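Local coordinates for hypothetical protein TM0894 (PDB 1ZTC) that is probably a metal-dependent hydrolase of the metallo-beta-lactamase superfamily, perhaps an endoribonuclease, and carries a two-nickel site in the crystal, at residues H148-L160 with G167-R179. Sequence-based numbering, arbitrary orientation.
Sequences HTPWHAREHLSFL and GRVLITGDITPNR. With NI (nickel (II) ion), chain F; NI (nickel (II) ion), chain E; PO4 (phosphate ion), chain G.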
loop_
_atom_site.group_PDB
_atom_site.type_symbol
_atom_site.label_atom_id
_atom_site.label_comp_id
_atom_site.label_asym_id
_atom_site.label_seq_id
_atom_site.Cartn_x
_atom_site.Cartn_y
_atom_site.Cartn_z
ATOM N N HIS A 148 1.643 3.781 32.048
ATOM C CA HIS A 148 1.832 5.056 31.315
ATOM C C HIS A 148 3.211 5.048 30.688
ATOM O O HIS A 148 4.222 5.002 31.389
ATOM C CB HIS A 148 1.705 6.266 32.242
ATOM C CG HIS A 148 1.587 7.580 31.511
ATOM N ND1 HIS A 148 1.825 8.796 32.118
ATOM C CD2 HIS A 148 1.216 7.865 30.240
ATOM C CE1 HIS A 148 1.608 9.771 31.253
ATOM N NE2 HIS A 148 1.248 9.233 30.099
ATOM N N THR A 149 3.248 5.078 29.365
ATOM C CA THR A 149 4.484 4.931 28.630
ATOM C C THR A 149 4.592 6.068 27.608
ATOM O O THR A 149 4.486 5.828 26.405
ATOM C CB THR A 149 4.550 3.549 27.954
ATOM O OG1 THR A 149 3.355 3.316 27.195
ATOM C CG2 THR A 149 4.659 2.432 28.988
ATOM N N PRO A 150 4.802 7.293 28.088
ATOM C CA PRO A 150 4.697 8.487 27.219
ATOM C C PRO A 150 5.929 8.758 26.327
ATOM O O PRO A 150 6.441 9.843 26.299
ATOM C CB PRO A 150 4.466 9.626 28.228
ATOM C CG PRO A 150 5.204 9.155 29.462
ATOM C CD PRO A 150 5.092 7.654 29.491
ATOM N N TRP A 151 6.407 7.752 25.617
ATOM C CA TRP A 151 7.613 7.889 24.780
ATOM C C TRP A 151 7.174 7.693 23.344
ATOM O O TRP A 151 7.655 6.808 22.603
ATOM C CB TRP A 151 8.672 6.880 25.222
ATOM C CG TRP A 151 8.792 6.915 26.727
ATOM C CD1 TRP A 151 9.113 8.002 27.491
ATOM C CD2 TRP A 151 8.523 5.846 27.638
ATOM N NE1 TRP A 151 9.082 7.663 28.811
ATOM C CE2 TRP A 151 8.722 6.348 28.933
ATOM C CE3 TRP A 151 8.150 4.507 27.477
ATOM C CZ2 TRP A 151 8.561 5.566 30.070
ATOM C CZ3 TRP A 151 7.987 3.720 28.606
ATOM C CH2 TRP A 151 8.179 4.255 29.887
ATOM N N HIS A 152 6.223 8.527 22.970
ATOM C CA HIS A 152 5.634 8.527 21.637
ATOM C C HIS A 152 4.534 9.601 21.586
ATOM O O HIS A 152 4.457 10.414 20.660
ATOM C CB HIS A 152 5.045 7.144 21.281
ATOM C CG HIS A 152 4.359 7.136 19.958
ATOM N ND1 HIS A 152 5.053 7.205 18.771
ATOM C CD2 HIS A 152 3.042 7.149 19.633
ATOM C CE1 HIS A 152 4.194 7.223 17.766
ATOM N NE2 HIS A 152 2.970 7.200 18.266
ATOM N N ALA A 153 3.688 9.596 22.617
ATOM C CA ALA A 153 2.651 10.629 22.792
ATOM C C ALA A 153 2.385 10.741 24.283
ATOM O O ALA A 153 2.579 9.756 25.020
ATOM C CB ALA A 153 1.393 10.237 22.032
ATOM N N ARG A 154 1.992 11.923 24.748
ATOM C CA ARG A 154 1.851 12.163 26.186
ATOM C C ARG A 154 0.840 11.218 26.841
ATOM O O ARG A 154 0.954 10.895 28.023
ATOM C CB ARG A 154 1.428 13.607 26.461
ATOM C CG ARG A 154 -0.031 13.931 26.019
ATOM C CD ARG A 154 -0.354 15.419 26.035
ATOM N NE ARG A 154 0.265 16.114 24.907
ATOM C CZ ARG A 154 0.170 17.418 24.678
ATOM N NH1 ARG A 154 -0.507 18.203 25.509
ATOM N NH2 ARG A 154 0.772 17.940 23.611
ATOM N N GLU A 155 -0.162 10.783 26.081
ATOM C CA GLU A 155 -1.233 9.930 26.634
ATOM C C GLU A 155 -0.985 8.430 26.458
ATOM O O GLU A 155 -1.862 7.599 26.725
ATOM C CB GLU A 155 -2.577 10.311 26.014
ATOM C CG GLU A 155 -2.890 9.761 24.611
ATOM C CD GLU A 155 -2.229 10.538 23.473
ATOM O OE1 GLU A 155 -1.440 11.489 23.737
ATOM O OE2 GLU A 155 -2.544 10.208 22.308
ATOM N N HIS A 156 0.215 8.079 26.013
ATOM C CA HIS A 156 0.468 6.741 25.555
ATOM C C HIS A 156 0.504 5.725 26.702
ATOM O O HIS A 156 1.165 5.926 27.742
ATOM C CB HIS A 156 1.759 6.675 24.727
ATOM C CG HIS A 156 1.936 5.360 24.029
ATOM N ND1 HIS A 156 2.412 4.232 24.675
ATOM C CD2 HIS A 156 1.640 4.977 22.758
ATOM C CE1 HIS A 156 2.413 3.219 23.821
ATOM N NE2 HIS A 156 1.945 3.645 22.653
ATOM N N LEU A 157 -0.171 4.608 26.464
ATOM C CA LEU A 157 -0.273 3.500 27.405
ATOM C C LEU A 157 0.167 2.198 26.776
ATOM O O LEU A 157 -0.041 1.964 25.570
ATOM C CB LEU A 157 -1.729 3.306 27.839
ATOM C CG LEU A 157 -2.433 4.456 28.563
ATOM C CD1 LEU A 157 -3.911 4.107 28.698
ATOM C CD2 LEU A 157 -1.816 4.773 29.907
ATOM N N SER A 158 0.742 1.336 27.622
ATOM C CA SER A 158 1.006 -0.056 27.291
ATOM C C SER A 158 0.213 -0.924 28.286
ATOM O O SER A 158 -0.083 -0.497 29.418
ATOM C CB SER A 158 2.518 -0.366 27.314
ATOM O OG SER A 158 3.261 0.520 26.469
ATOM N N PHE A 159 -0.148 -2.124 27.841
ATOM C CA PHE A 159 -0.987 -3.029 28.616
ATOM C C PHE A 159 -0.360 -4.426 28.744
ATOM O O PHE A 159 0.007 -5.053 27.753
ATOM C CB PHE A 159 -2.354 -3.186 27.969
ATOM C CG PHE A 159 -3.075 -1.908 27.742
ATOM C CD1 PHE A 159 -3.750 -1.278 28.786
ATOM C CD2 PHE A 159 -3.071 -1.311 26.488
ATOM C CE1 PHE A 159 -4.419 -0.075 28.585
ATOM C CE2 PHE A 159 -3.731 -0.116 26.278
ATOM C CZ PHE A 159 -4.411 0.514 27.322
ATOM N N LEU A 160 -0.257 -4.898 29.978
ATOM C CA LEU A 160 0.247 -6.223 30.267
ATOM C C LEU A 160 -0.925 -7.117 30.625
ATOM O O LEU A 160 -1.703 -6.805 31.552
ATOM C CB LEU A 160 1.245 -6.148 31.425
ATOM C CG LEU A 160 1.986 -7.441 31.804
ATOM C CD1 LEU A 160 2.983 -7.852 30.705
ATOM C CD2 LEU A 160 2.711 -7.241 33.115
ATOM N N GLY A 167 -0.186 -16.849 27.656
ATOM C CA GLY A 167 0.622 -16.470 28.785
ATOM C C GLY A 167 0.571 -14.958 29.029
ATOM O O GLY A 167 -0.460 -14.331 28.854
ATOM N N ARG A 168 1.706 -14.413 29.452
ATOM C CA ARG A 168 1.845 -13.015 29.831
ATOM C C ARG A 168 2.233 -12.243 28.577
ATOM O O ARG A 168 3.274 -12.495 27.978
ATOM C CB ARG A 168 2.858 -12.820 30.982
ATOM C CG ARG A 168 3.134 -11.353 31.258
ATOM C CD ARG A 168 3.786 -11.070 32.598
ATOM N NE ARG A 168 2.837 -11.244 33.686
ATOM C CZ ARG A 168 3.010 -10.807 34.923
ATOM N NH1 ARG A 168 2.063 -11.029 35.826
ATOM N NH2 ARG A 168 4.116 -10.176 35.276
ATOM N N VAL A 169 1.352 -11.336 28.178
ATOM C CA VAL A 169 1.450 -10.644 26.881
ATOM C C VAL A 169 1.556 -9.153 27.112
ATOM O O VAL A 169 0.764 -8.575 27.857
ATOM C CB VAL A 169 0.215 -10.948 25.985
ATOM C CG1 VAL A 169 0.329 -10.266 24.639
ATOM C CG2 VAL A 169 0.044 -12.450 25.792
ATOM N N LEU A 170 2.538 -8.534 26.466
ATOM C CA LEU A 170 2.677 -7.079 26.499
ATOM C C LEU A 170 2.213 -6.465 25.176
ATOM O O LEU A 170 2.813 -6.719 24.117
ATOM C CB LEU A 170 4.122 -6.657 26.773
ATOM C CG LEU A 170 4.371 -5.136 26.889
ATOM C CD1 LEU A 170 3.551 -4.523 27.992
ATOM C CD2 LEU A 170 5.816 -4.819 27.086
ATOM N N ILE A 171 1.142 -5.678 25.259
ATOM C CA ILE A 171 0.686 -4.826 24.161
ATOM C C ILE A 171 1.499 -3.517 24.265
ATOM O O ILE A 171 1.285 -2.697 25.139
ATOM C CB ILE A 171 -0.809 -4.500 24.276
ATOM C CG1 ILE A 171 -1.659 -5.761 24.533
ATOM C CG2 ILE A 171 -1.280 -3.697 23.017
ATOM C CD1 ILE A 171 -1.470 -6.855 23.552
ATOM N N THR A 172 2.504 -3.378 23.410
ATOM C CA THR A 172 3.499 -2.313 23.595
ATOM C C THR A 172 2.976 -0.954 23.240
ATOM O O THR A 172 3.302 0.044 23.919
ATOM C CB THR A 172 4.772 -2.569 22.759
ATOM O OG1 THR A 172 4.478 -2.522 21.356
ATOM C CG2 THR A 172 5.371 -3.910 23.109
ATOM N N GLY A 173 2.146 -0.925 22.187
ATOM C CA GLY A 173 1.813 0.313 21.530
ATOM C C GLY A 173 3.033 0.830 20.785
ATOM O O GLY A 173 4.022 0.097 20.542
ATOM N N ASP A 174 2.951 2.100 20.414
ATOM C CA ASP A 174 3.890 2.699 19.485
ATOM C C ASP A 174 5.222 3.112 20.065
ATOM O O ASP A 174 6.028 3.708 19.362
ATOM C CB ASP A 174 3.230 3.889 18.821
ATOM C CG ASP A 174 2.495 3.504 17.548
ATOM O OD1 ASP A 174 2.683 2.417 17.005
ATOM O OD2 ASP A 174 1.766 4.330 17.047
ATOM N N ILE A 175 5.471 2.804 21.335
ATOM C CA ILE A 175 6.817 2.961 21.854
ATOM C C ILE A 175 7.785 1.978 21.152
ATOM O O ILE A 175 8.976 2.232 21.111
ATOM C CB ILE A 175 6.878 2.785 23.387
ATOM C CG1 ILE A 175 6.409 1.387 23.778
ATOM C CG2 ILE A 175 6.050 3.879 24.069
ATOM C CD1 ILE A 175 6.560 1.078 25.250
ATOM N N THR A 176 7.268 0.841 20.669
ATOM C CA THR A 176 8.021 -0.099 19.841
ATOM C C THR A 176 7.075 -0.538 18.705
ATOM O O THR A 176 6.324 -1.493 18.839
ATOM C CB THR A 176 8.445 -1.370 20.601
ATOM O OG1 THR A 176 7.300 -1.927 21.259
ATOM C CG2 THR A 176 9.547 -1.097 21.596
ATOM N N PRO A 177 7.077 0.198 17.607
ATOM C CA PRO A 177 6.052 -0.046 16.576
ATOM C C PRO A 177 6.155 -1.391 15.865
ATOM O O PRO A 177 5.131 -1.940 15.422
ATOM C CB PRO A 177 6.221 1.138 15.616
ATOM C CG PRO A 177 7.491 1.725 15.918
ATOM C CD PRO A 177 7.887 1.386 17.326
ATOM N N ASN A 178 7.374 -1.929 15.795
ATOM C CA ASN A 178 7.620 -3.150 15.090
ATOM C C ASN A 178 8.838 -3.880 15.648
ATOM O O ASN A 178 9.477 -3.416 16.574
ATOM C CB ASN A 178 7.770 -2.870 13.586
ATOM C CG ASN A 178 8.849 -1.848 13.290
ATOM O OD1 ASN A 178 9.889 -1.833 13.925
ATOM N ND2 ASN A 178 8.584 -0.973 12.339
ATOM N N ARG A 179 9.124 -5.041 15.092
ATOM C CA ARG A 179 10.232 -5.885 15.564
ATOM C C ARG A 179 11.581 -5.196 15.491
ATOM O O ARG A 179 12.407 -5.314 16.400
ATOM C CB ARG A 179 10.289 -7.170 14.728
ATOM C CG ARG A 179 9.052 -8.056 14.913
ATOM C CD ARG A 179 8.930 -9.128 13.812
ATOM N NE ARG A 179 7.874 -10.070 14.170
ATOM C CZ ARG A 179 7.785 -11.307 13.683
ATOM N NH1 ARG A 179 8.672 -11.735 12.803
ATOM N NH2 ARG A 179 6.810 -12.127 14.080
HETATM NI NI NI F . 1.091 6.574 17.123
HETATM NI NI NI E . 0.701 3.538 15.306
HETATM P P PO4 G . 2.748 14.848 22.274
HETATM O O1 PO4 G . 2.963 16.184 22.920
HETATM O O2 PO4 G . 2.148 15.024 20.920
HETATM O O3 PO4 G . 1.710 14.070 23.037
HETATM O O4 PO4 G . 4.067 14.120 22.248
HETATM O O HOH W 1 1.815 5.074 13.546
HETATM O O HOH W 2 -0.079 5.903 15.399
HETATM O O HOH W 3 2.385 6.899 15.094
#
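His152 and Asp174 meet at the dinuclear metal centre of a metallo-beta-lactamase fold, each sitting in a loop at the same end of the hairpin formed by strands 157-163 and 169-171. Asp174 OD2 bridges the two nickel ions, and His152 NE2 binds one of them at 2.3 Å. His81 and His83 complete the protein ligands of that nickel; Asp85, His86 and His211 belong to the other ion's site. The imidazole of His152 also lies against its partner: Asp174 CB stands over the centre of the ring, 3.4 Å from the centroid, in a CH-pi contact, while the carboxylate plane is turned 70° from the ring.

Hydrogen bonds with His156 and Ser158 hold the loop that carries Asp174. The backbone N of Asp174 donates to His156 NE2 at 2.9 Å, a bent bond (133°) that comes in tilted from the ring plane. With CG of His156 anti to the backbone N (chi1 -170°), the ring reaches across to Asp174, and its ND1 is hydrogen-bonded to Thr149 OG1. Next along, Ser158 OG gives its proton to Thr172 O at 2.6 Å, tilted from the carbonyl plane. The strands themselves are joined through Phe159 and Ile171, an antiparallel hydrogen-bonded pair.

Van der Waals contacts surround these bonds. Ile175 sends CG2 against the backbone oxygens of Thr149 and Trp151, and CD1 to Ser158 OG; its CG2 also meets Trp151 CE3 at 4.1 Å, and Val194 of helix 192-201 touches the same side chain. At the far end of the hairpin, where Asp162 holds Arg168 NE in a salt bridge, Leu160 CD1 touches Arg168 CG at 3.5 Å and Leu160 CD2 rests over one face of the guanidinium, toward its rim.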